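Local coordinates for protein putative mandelate racemase (Bordetella bronchiseptica, PDB 3OZY) that is of unknown function but, as a magnesium-binding enolase superfamily member, probably abstracts a proton beside the carboxylate of a sugar-acid-like substrate, at residues 56-59 against 60-63; 122-126 against 127-131; 148-152 against 153-157; 274-278 against 279-283. All coordinates share one frame; numbering follows the deposited sequence.

Interaction 1: 56-59 against 60-63; sequences YDLA and VLKR
Asp57 grips the first turn of helix 58-73 twice, once through its side chain and once through its backbone. OD2 of Asp57 uses its anti lone pair to accept from Val60 N at 3.0 Å, with an angle of 160° at the hydrogen. The carbonyl O of Asp57 takes Leu61 N at 3.0 Å, in the carbonyl plane and nearly straight. With CG anti to the backbone N (chi1 -176°), the carboxylate lies where it can meet the amide of Val60. This is a side-chain N-cap: it supplies an acceptor to an amide of the opening turn, while Leu61 N to Asp57 O opens the regular series that Lys62 N to Leu58 O at 2.9 Å and Arg63 N to Ala59 O at 3.0 Å continue. The other oxygen, OD1, forms a salt bridge with Arg63 of the second subunit, and Arg63 forms the equivalent one with Asp57 of the second subunit, so the cap also takes part in the dimer interface. Outward from the polar atoms, the Val60 and Asp57 side chains cross at about a right angle, CG2 of Val60 lying 3.6 Å from Asp57 OD2. Leu61 CD1 packs on Tyr56 CB at 3.7 Å and meets the tyrosine ring obliquely, while the phenol OH is hydrogen-bonded to Tyr257.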
loop_
_atom_site.group_PDB
_atom_site.type_symbol
_atom_site.label_atom_id
_atom_site.label_comp_id
_atom_site.label_asym_id
_atom_site.label_seq_id
_atom_site.Cartn_x
_atom_site.Cartn_y
_atom_site.Cartn_z
ATOM N N TYR A 56 1.786 -7.021 -10.910
ATOM C CA TYR A 56 1.077 -7.287 -9.664
ATOM C C TYR A 56 0.393 -8.627 -9.893
ATOM O O TYR A 56 -0.121 -8.877 -10.995
ATOM C CB TYR A 56 -0.032 -6.264 -9.409
ATOM C CG TYR A 56 0.346 -4.800 -9.374
ATOM C CD1 TYR A 56 1.010 -4.255 -8.282
ATOM C CD2 TYR A 56 -0.046 -3.949 -10.393
ATOM C CE1 TYR A 56 1.320 -2.898 -8.231
ATOM C CE2 TYR A 56 0.255 -2.603 -10.356
ATOM C CZ TYR A 56 0.929 -2.078 -9.266
ATOM O OH TYR A 56 1.223 -0.724 -9.225
ATOM N N ASP A 57 0.342 -9.469 -8.864
ATOM C CA ASP A 57 -0.288 -10.781 -9.007
ATOM C C ASP A 57 -1.684 -10.673 -9.621
ATOM O O ASP A 57 -2.518 -9.892 -9.160
ATOM C CB ASP A 57 -0.381 -11.484 -7.660
ATOM C CG ASP A 57 -0.934 -12.881 -7.789
ATOM O OD1 ASP A 57 -0.149 -13.796 -8.113
ATOM O OD2 ASP A 57 -2.160 -13.058 -7.597
ATOM N N LEU A 58 -1.944 -11.475 -10.651
ATOM C CA LEU A 58 -3.184 -11.335 -11.403
ATOM C C LEU A 58 -4.412 -11.757 -10.600
ATOM O O LEU A 58 -5.475 -11.167 -10.774
ATOM C CB LEU A 58 -3.134 -12.105 -12.726
ATOM C CG LEU A 58 -2.113 -11.624 -13.754
ATOM C CD1 LEU A 58 -2.336 -12.378 -15.066
ATOM C CD2 LEU A 58 -2.200 -10.120 -13.987
ATOM N N ALA A 59 -4.274 -12.770 -9.743
ATOM C CA ALA A 59 -5.403 -13.198 -8.912
ATOM C C ALA A 59 -5.734 -12.136 -7.863
ATOM O O ALA A 59 -6.909 -11.857 -7.607
ATOM C CB ALA A 59 -5.121 -14.537 -8.261
ATOM N N VAL A 60 -4.707 -11.534 -7.262
ATOM C CA VAL A 60 -4.935 -10.429 -6.329
ATOM C C VAL A 60 -5.685 -9.289 -7.022
ATOM O O VAL A 60 -6.691 -8.796 -6.508
ATOM C CB VAL A 60 -3.614 -9.914 -5.730
ATOM C CG1 VAL A 60 -3.830 -8.603 -4.978
ATOM C CG2 VAL A 60 -3.008 -10.959 -4.812
ATOM N N LEU A 61 -5.221 -8.883 -8.199
ATOM C CA LEU A 61 -5.894 -7.832 -8.945
ATOM C C LEU A 61 -7.333 -8.191 -9.301
ATOM O O LEU A 61 -8.247 -7.372 -9.144
ATOM C CB LEU A 61 -5.121 -7.510 -10.221
ATOM C CG LEU A 61 -3.856 -6.655 -10.086
ATOM C CD1 LEU A 61 -3.105 -6.629 -11.405
ATOM C CD2 LEU A 61 -4.183 -5.230 -9.647
ATOM N N LYS A 62 -7.531 -9.397 -9.820
ATOM C CA LYS A 62 -8.863 -9.821 -10.236
ATOM C C LYS A 62 -9.847 -9.787 -9.072
ATOM O O LYS A 62 -10.969 -9.284 -9.203
ATOM C CB LYS A 62 -8.810 -11.218 -10.855
ATOM C CG LYS A 62 -10.161 -11.749 -11.314
ATOM C CD LYS A 62 -9.983 -13.132 -11.946
ATOM C CE LYS A 62 -11.289 -13.708 -12.480
ATOM N NZ LYS A 62 -11.802 -12.980 -13.674
ATOM N N ARG A 63 -9.426 -10.328 -7.937
ATOM C CA ARG A 63 -10.260 -10.332 -6.740
ATOM C C ARG A 63 -10.561 -8.911 -6.268
ATOM O O ARG A 63 -11.707 -8.578 -5.961
ATOM C CB ARG A 63 -9.578 -11.125 -5.624
ATOM C CG ARG A 63 -10.309 -11.125 -4.292
ATOM C CD ARG A 63 -11.618 -11.908 -4.328
ATOM N NE ARG A 63 -12.324 -11.673 -3.070
ATOM C CZ ARG A 63 -13.524 -12.157 -2.762
ATOM N NH1 ARG A 63 -14.182 -12.932 -3.616
ATOM N NH2 ARG A 63 -14.064 -11.856 -1.589
#

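Interaction 2: 122-126 against 127-131; sequences MNQPI and YQLLG
Pro125 and Tyr127 meet at the apolar centre, where CB of the proline lies 3.6 Å from CE2 of the tyrosine and approaches the ring obliquely. The phenol is brought back to the proline because Tyr127 CG sits between its own N and carbonyl carbon (chi1 71°), a placement uncommon inside helices. One step along, Ile126 and Leu130 run side by side and point the same way, CG2 of Ile126 being 3.8 Å from CD1 of Leu130; Trp115 of helix 102-122 touches both. Met122 SD also comes near CD2 of Leu129, though that leucine has two conformers and the touch is doubtful. These residues form and flank helix 126-129, a single turn entered from Pro125 as N-cap and closed by a Schellman motif with Gly131, at positive phi, as its C-prime residue. Its bonds are uneven: Gln128 N reaches Pro125 O at 3.0 Å from well above the carbonyl plane (133° at the hydrogen), whereas Leu130 N meets Ile126 O at 3.2 Å almost in line with the carbonyl bond. At the polar edge Gln124 OE1 rests 3.8 Å from Gln128 CB, the two amide planes 81° apart, and Tyr127 OH is hydrogen-bonded to Gln357.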
loop_
_atom_site.group_PDB
_atom_site.type_symbol
_atom_site.label_atom_id
_atom_site.label_comp_id
_atom_site.label_asym_id
_atom_site.label_seq_id
_atom_site.Cartn_x
_atom_site.Cartn_y
_atom_site.Cartn_z
ATOM N N MET A 122 -19.848 9.544 -25.113
ATOM C CA MET A 122 -19.868 10.877 -25.710
ATOM C C MET A 122 -19.365 10.892 -27.151
ATOM O O MET A 122 -19.449 11.917 -27.832
ATOM C CB MET A 122 -19.009 11.844 -24.887
ATOM C CG MET A 122 -19.480 12.066 -23.470
ATOM S SD MET A 122 -18.420 13.274 -22.655
ATOM C CE MET A 122 -19.235 13.415 -21.069
ATOM N N ASN A 123 -18.826 9.764 -27.610
ATOM C CA ASN A 123 -18.178 9.689 -28.923
ATOM C C ASN A 123 -17.021 10.677 -29.074
ATOM O O ASN A 123 -16.879 11.341 -30.106
ATOM C CB ASN A 123 -19.186 9.859 -30.072
ATOM C CG ASN A 123 -18.677 9.268 -31.378
ATOM O OD1 ASN A 123 -17.921 8.297 -31.374
ATOM N ND2 ASN A 123 -19.087 9.852 -32.497
ATOM N N GLN A 124 -16.188 10.763 -28.038
ATOM C CA GLN A 124 -15.034 11.656 -28.033
ATOM C C GLN A 124 -13.807 10.959 -27.455
ATOM O O GLN A 124 -13.929 10.205 -26.490
ATOM C CB GLN A 124 -15.326 12.894 -27.176
ATOM C CG GLN A 124 -16.413 13.807 -27.713
ATOM C CD GLN A 124 -15.964 14.567 -28.935
ATOM O OE1 GLN A 124 -14.772 14.763 -29.156
ATOM N NE2 GLN A 124 -16.923 14.995 -29.750
ATOM N N PRO A 125 -12.617 11.238 -28.013
ATOM C CA PRO A 125 -11.368 10.763 -27.405
ATOM C C PRO A 125 -11.202 11.381 -26.019
ATOM O O PRO A 125 -11.614 12.520 -25.803
ATOM C CB PRO A 125 -10.280 11.326 -28.327
ATOM C CG PRO A 125 -10.973 11.772 -29.560
ATOM C CD PRO A 125 -12.372 12.099 -29.183
ATOM N N ILE A 126 -10.599 10.645 -25.095
ATOM C CA ILE A 126 -10.404 11.175 -23.752
ATOM C C ILE A 126 -9.677 12.522 -23.771
ATOM O O ILE A 126 -10.064 13.435 -23.038
ATOM C CB ILE A 126 -9.702 10.154 -22.842
ATOM C CG1 ILE A 126 -10.683 9.029 -22.488
ATOM C CG2 ILE A 126 -9.196 10.818 -21.570
ATOM C CD1 ILE A 126 -10.015 7.764 -21.953
ATOM N N TYR A 127 -8.652 12.678 -24.607
ATOM C CA TYR A 127 -7.908 13.936 -24.571
ATOM C C TYR A 127 -8.806 15.136 -24.882
ATOM O O TYR A 127 -8.546 16.232 -24.408
ATOM C CB TYR A 127 -6.662 13.920 -25.469
ATOM C CG TYR A 127 -6.931 13.952 -26.956
ATOM C CD1 TYR A 127 -7.205 15.148 -27.603
ATOM C CD2 TYR A 127 -6.881 12.787 -27.718
ATOM C CE1 TYR A 127 -7.439 15.190 -28.967
ATOM C CE2 TYR A 127 -7.122 12.818 -29.088
ATOM C CZ TYR A 127 -7.403 14.026 -29.697
ATOM O OH TYR A 127 -7.633 14.072 -31.057
ATOM N N GLN A 128 -9.864 14.939 -25.668
ATOM C CA GLN A 128 -10.787 16.047 -25.941
ATOM C C GLN A 128 -11.585 16.464 -24.708
ATOM O O GLN A 128 -11.840 17.651 -24.502
ATOM C CB GLN A 128 -11.736 15.723 -27.103
ATOM C CG GLN A 128 -11.045 15.650 -28.457
ATOM C CD GLN A 128 -10.570 17.005 -28.975
ATOM O OE1 GLN A 128 -10.460 17.985 -28.232
ATOM N NE2 GLN A 128 -10.274 17.059 -30.267
ATOM N N LEU A 129 -11.968 15.486 -23.889
ATOM C CA LEU A 129 -12.677 15.759 -22.642
ATOM C C LEU A 129 -11.805 16.547 -21.669
ATOM O O LEU A 129 -12.307 17.344 -20.880
ATOM C CB LEU A 129 -13.108 14.452 -21.972
ATOM C CG LEU A 129 -13.847 13.406 -22.809
ATOM C CD1 LEU A 129 -14.187 12.181 -21.960
ATOM C CD2 LEU A 129 -15.097 13.997 -23.430
ATOM N N LEU A 130 -10.498 16.303 -21.733
ATOM C CA LEU A 130 -9.529 16.922 -20.826
ATOM C C LEU A 130 -9.082 18.300 -21.274
ATOM O O LEU A 130 -8.035 18.793 -20.840
ATOM C CB LEU A 130 -8.304 16.016 -20.689
ATOM C CG LEU A 130 -8.616 14.586 -20.262
ATOM C CD1 LEU A 130 -7.317 13.789 -20.161
ATOM C CD2 LEU A 130 -9.387 14.553 -18.954
ATOM N N GLY A 131 -9.852 18.926 -22.156
ATOM C CA GLY A 131 -9.525 20.261 -22.616
ATOM C C GLY A 131 -8.769 20.284 -23.933
ATOM O O GLY A 131 -8.315 21.336 -24.371
#

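Interaction 3: 148-152 against 153-157; sequences WDLTP and DQAAD. With ACY (acetic acid), chain H.
From an extended Leu150 and Thr151 the backbone turns helical at Pro152, and the first helical bonds follow at once, Ala155 N to Thr151 O and Ala156 N to Pro152 O, both at 2.9 Å. Thr151 and Gln154 close this start as a capping box. The hydroxyl OG1 of Thr151, placed between its own N and carbonyl carbon (chi1 64°), accepts from Gln154 N at 3.2 Å. In return the extended Gln154 side chain reaches back along the threonine, and its OE1 accepts from Thr151 N at 3.0 Å; the bond is nearly straight at the hydrogen (172°), although the donor stands 59° out of the amide plane. A water adds a second donor to that oxygen, 2.8 Å from Gln154 OE1, while its other hydrogen goes to Asp149 O. Next to the box, CD1 of Leu150 packs 4.0 Å from Ala155 CA. Farther back, Asp149 N gives a hydrogen bond at 2.9 Å to OXT of an acetic acid molecule, probably from the crystallisation liquor. The other acetic acid oxygen lies over one face of the Trp148 ring. The turn joins barrel strand 139-146 to helix 152-164: Pro152 packs against Ala183 and Ala187 of helix 178-192, Asp157 forms a salt bridge with Arg191 of that helix, Asp149 does so with Arg176, and Trp148 leans on Glu24 of strand 24-25.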
loop_
_atom_site.group_PDB
_atom_site.type_symbol
_atom_site.label_atom_id
_atom_site.label_comp_id
_atom_site.label_asym_id
_atom_site.label_seq_id
_atom_site.Cartn_x
_atom_site.Cartn_y
_atom_site.Cartn_z
ATOM N N TRP A 148 19.949 -4.314 -18.109
ATOM C CA TRP A 148 21.212 -4.828 -17.600
ATOM C C TRP A 148 21.811 -5.860 -18.560
ATOM O O TRP A 148 21.228 -6.171 -19.597
ATOM C CB TRP A 148 20.987 -5.495 -16.244
ATOM C CG TRP A 148 20.631 -4.562 -15.108
ATOM C CD1 TRP A 148 20.581 -3.195 -15.128
ATOM C CD2 TRP A 148 20.305 -4.960 -13.783
ATOM N NE1 TRP A 148 20.218 -2.721 -13.880
ATOM C CE2 TRP A 148 20.046 -3.790 -13.039
ATOM C CE3 TRP A 148 20.194 -6.204 -13.153
ATOM C CZ2 TRP A 148 19.697 -3.826 -11.690
ATOM C CZ3 TRP A 148 19.840 -6.241 -11.819
ATOM C CH2 TRP A 148 19.602 -5.061 -11.098
ATOM N N ASP A 149 22.981 -6.382 -18.201
ATOM C CA ASP A 149 23.608 -7.495 -18.922
ATOM C C ASP A 149 24.193 -7.117 -20.285
ATOM O O ASP A 149 24.299 -7.965 -21.174
ATOM C CB ASP A 149 22.627 -8.669 -19.063
ATOM C CG ASP A 149 22.054 -9.107 -17.726
ATOM O OD1 ASP A 149 22.828 -9.545 -16.856
ATOM O OD2 ASP A 149 20.825 -8.991 -17.533
ATOM N N LEU A 150 24.588 -5.859 -20.449
ATOM C CA LEU A 150 25.236 -5.413 -21.680
ATOM C C LEU A 150 26.632 -4.879 -21.407
ATOM O O LEU A 150 26.906 -4.357 -20.326
ATOM C CB LEU A 150 24.420 -4.299 -22.336
ATOM C CG LEU A 150 22.981 -4.638 -22.717
ATOM C CD1 LEU A 150 22.345 -3.448 -23.384
ATOM C CD2 LEU A 150 22.919 -5.844 -23.646
ATOM N N THR A 151 27.511 -4.994 -22.397
ATOM C CA THR A 151 28.798 -4.302 -22.375
ATOM C C THR A 151 28.592 -2.859 -22.831
ATOM O O THR A 151 27.548 -2.523 -23.374
ATOM C CB THR A 151 29.770 -4.941 -23.357
ATOM O OG1 THR A 151 29.253 -4.772 -24.681
ATOM C CG2 THR A 151 29.953 -6.420 -23.051
ATOM N N PRO A 152 29.606 -2.001 -22.654
ATOM C CA PRO A 152 29.411 -0.615 -23.104
ATOM C C PRO A 152 29.140 -0.484 -24.607
ATOM O O PRO A 152 28.264 0.282 -25.017
ATOM C CB PRO A 152 30.720 0.075 -22.694
ATOM C CG PRO A 152 31.186 -0.727 -21.493
ATOM C CD PRO A 152 30.818 -2.159 -21.829
ATOM N N ASP A 153 29.884 -1.218 -25.433
ATOM C CA ASP A 153 29.648 -1.149 -26.872
ATOM C C ASP A 153 28.249 -1.621 -27.229
ATOM O O ASP A 153 27.623 -1.082 -28.133
ATOM C CB ASP A 153 30.677 -1.978 -27.650
ATOM C CG ASP A 153 32.051 -1.337 -27.672
ATOM O OD1 ASP A 153 32.153 -0.111 -27.435
ATOM O OD2 ASP A 153 33.029 -2.069 -27.937
ATOM N N GLN A 154 27.773 -2.647 -26.528
ATOM C CA GLN A 154 26.431 -3.171 -26.773
ATOM C C GLN A 154 25.348 -2.177 -26.355
ATOM O O GLN A 154 24.346 -2.023 -27.043
ATOM C CB GLN A 154 26.239 -4.501 -26.048
ATOM C CG GLN A 154 27.112 -5.613 -26.616
ATOM C CD GLN A 154 27.235 -6.783 -25.679
ATOM O OE1 GLN A 154 26.594 -6.827 -24.630
ATOM N NE2 GLN A 154 28.069 -7.759 -26.048
ATOM N N ALA A 155 25.552 -1.508 -25.225
ATOM C CA ALA A 155 24.608 -0.486 -24.776
ATOM C C ALA A 155 24.557 0.650 -25.794
ATOM O O ALA A 155 23.486 1.143 -26.149
ATOM C CB ALA A 155 24.994 0.036 -23.388
ATOM N N ALA A 156 25.725 1.050 -26.293
ATOM C CA ALA A 156 25.791 2.082 -27.317
ATOM C C ALA A 156 25.117 1.630 -28.612
ATOM O O ALA A 156 24.391 2.396 -29.235
ATOM C CB ALA A 156 27.243 2.507 -27.569
ATOM N N ASP A 157 25.359 0.381 -29.008
ATOM C CA ASP A 157 24.722 -0.183 -30.202
ATOM C C ASP A 157 23.206 -0.154 -30.062
ATOM O O ASP A 157 22.493 0.226 -30.987
ATOM C CB ASP A 157 25.155 -1.637 -30.429
ATOM C CG ASP A 157 26.551 -1.765 -31.020
ATOM O OD1 ASP A 157 27.115 -0.762 -31.516
ATOM O OD2 ASP A 157 27.085 -2.894 -30.984
HETATM C C ACY H . 24.912 -4.748 -15.405
HETATM O O ACY H . 24.662 -4.724 -14.178
HETATM O OXT ACY H . 24.867 -5.793 -16.086
HETATM C CH3 ACY H . 25.295 -3.465 -16.085
HETATM O O HOH W 1 26.386 -8.777 -22.698
#

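Interaction 4: 274-278 against 279-283; sequences LQADA and SRAGG
Asp277 and Ser279 form an Asx turn just past barrel strand 273-274, where the chain bends towards helix 284-296. Among the side-chain hydrogen bonds, OD1 of Asp277 takes two from the same serine: Ser279 N at 2.8 Å and Ser279 OG at 2.7 Å, both arriving from one face and well above the carboxylate plane. Because CG of Asp277 is anti to its backbone N (chi1 -178°), the carboxylate lies over the turn it closes. Its OD2 is hydrogen-bonded to His304, a pairing that recalls the Asp-His dyad of mandelate racemase and may serve catalysis here. The backbone adds a second doubly used acceptor, Asp277 O. It receives Ala281 N at 2.9 Å nearly in line with the carbonyl, and Arg280 N at 3.0 Å from 58° out of its plane.

In the packing, CD of Arg280 runs 3.3 Å from Asp277 OD2, but the guanidinium itself is directed elsewhere, NE to the backbone O of Glu254, a magnesium ligand, and NH2 to Asn255. Gly282 and Gly283, both at positive phi, finish the bend, Gly283 being the N-cap of the helix. On the apolar side of the turn, the methyl groups of two alanines meet, Ala276 CB touching Ala281 CB at 3.9 Å.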
loop_
_atom_site.group_PDB
_atom_site.type_symbol
_atom_site.label_atom_id
_atom_site.label_comp_id
_atom_site.label_asym_id
_atom_site.label_seq_id
_atom_site.Cartn_x
_atom_site.Cartn_y
_atom_site.Cartn_z
ATOM N N LEU A 274 7.657 14.089 -11.359
ATOM C CA LEU A 274 6.679 13.175 -10.782
ATOM C C LEU A 274 6.283 12.181 -11.860
ATOM O O LEU A 274 5.905 12.586 -12.955
ATOM C CB LEU A 274 5.447 13.939 -10.303
ATOM C CG LEU A 274 5.577 14.857 -9.086
ATOM C CD1 LEU A 274 6.454 16.083 -9.376
ATOM C CD2 LEU A 274 4.185 15.282 -8.661
ATOM N N GLN A 275 6.348 10.890 -11.548
ATOM C CA GLN A 275 6.101 9.874 -12.570
ATOM C C GLN A 275 4.844 9.049 -12.321
ATOM O O GLN A 275 4.705 7.932 -12.818
ATOM C CB GLN A 275 7.326 8.984 -12.740
ATOM C CG GLN A 275 8.573 9.756 -13.146
ATOM C CD GLN A 275 9.733 8.832 -13.378
ATOM O OE1 GLN A 275 10.209 8.172 -12.452
ATOM N NE2 GLN A 275 10.195 8.762 -14.622
ATOM N N ALA A 276 3.905 9.627 -11.578
ATOM C CA ALA A 276 2.614 8.981 -11.338
ATOM C C ALA A 276 2.005 8.464 -12.642
ATOM O O ALA A 276 1.836 9.218 -13.599
ATOM C CB ALA A 276 1.658 9.951 -10.670
ATOM N N ASP A 277 1.672 7.179 -12.647
ATOM C CA ASP A 277 1.114 6.476 -13.797
ATOM C C ASP A 277 -0.402 6.439 -13.609
ATOM O O ASP A 277 -0.891 6.017 -12.558
ATOM C CB ASP A 277 1.717 5.056 -13.783
ATOM C CG ASP A 277 1.282 4.170 -14.947
ATOM O OD1 ASP A 277 0.212 4.375 -15.548
ATOM O OD2 ASP A 277 2.024 3.194 -15.230
ATOM N N ALA A 278 -1.159 6.876 -14.609
ATOM C CA ALA A 278 -2.618 6.832 -14.506
ATOM C C ALA A 278 -3.154 5.444 -14.149
ATOM O O ALA A 278 -4.220 5.329 -13.538
ATOM C CB ALA A 278 -3.260 7.322 -15.792
ATOM N N SER A 279 -2.427 4.397 -14.548
ATOM C CA SER A 279 -2.862 3.014 -14.320
ATOM C C SER A 279 -2.378 2.404 -12.999
ATOM O O SER A 279 -2.672 1.241 -12.717
ATOM C CB SER A 279 -2.430 2.111 -15.482
ATOM O OG SER A 279 -1.018 1.949 -15.498
ATOM N N ARG A 280 -1.630 3.178 -12.207
ATOM C CA ARG A 280 -1.091 2.693 -10.935
ATOM C C ARG A 280 -1.429 3.593 -9.750
ATOM O O ARG A 280 -1.780 3.099 -8.683
ATOM C CB ARG A 280 0.444 2.545 -11.004
ATOM C CG ARG A 280 0.940 1.606 -12.086
ATOM C CD ARG A 280 2.455 1.727 -12.312
ATOM N NE ARG A 280 3.283 1.141 -11.252
ATOM C CZ ARG A 280 3.627 -0.139 -11.193
ATOM N NH1 ARG A 280 3.187 -0.983 -12.121
ATOM N NH2 ARG A 280 4.413 -0.585 -10.213
ATOM N N ALA A 281 -1.302 4.907 -9.937
ATOM C CA ALA A 281 -1.288 5.849 -8.821
ATOM C C ALA A 281 -2.682 6.294 -8.396
ATOM O O ALA A 281 -2.811 7.062 -7.439
ATOM C CB ALA A 281 -0.423 7.061 -9.175
ATOM N N GLY A 282 -3.708 5.829 -9.105
ATOM C CA GLY A 282 -5.088 6.074 -8.717
ATOM C C GLY A 282 -6.068 6.197 -9.873
ATOM O O GLY A 282 -7.283 6.173 -9.648
ATOM N N GLY A 283 -5.581 6.332 -11.108
ATOM C CA GLY A 283 -6.474 6.459 -12.252
ATOM C C GLY A 283 -6.156 7.679 -13.087
ATOM O O GLY A 283 -5.268 8.455 -12.739
#

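In the fold
Along the chain the four contacts follow in series, each at a turn into or towards a helix. Interactions 1 and 2 fall within the N-terminal domain, at the start of helix 58-73 and just after helix 102-122. Interactions 3 and 4 follow parallel barrel strands 139-146 and 273-274. Interaction 4 is the most central, with its centre about 18 Å from that of interaction 1 and 19 Å from that of interaction 2. Interactions 2 and 3 lie farthest apart, about 42 Å between centres, on opposite sides of the chain's centre. Only interactions 1 and 4 touch: Tyr56 OH lies 3.2 Å from Arg280 CZ, so the N-terminal domain meets the barrel close to the magnesium site of Asp201, Glu227 and Glu254.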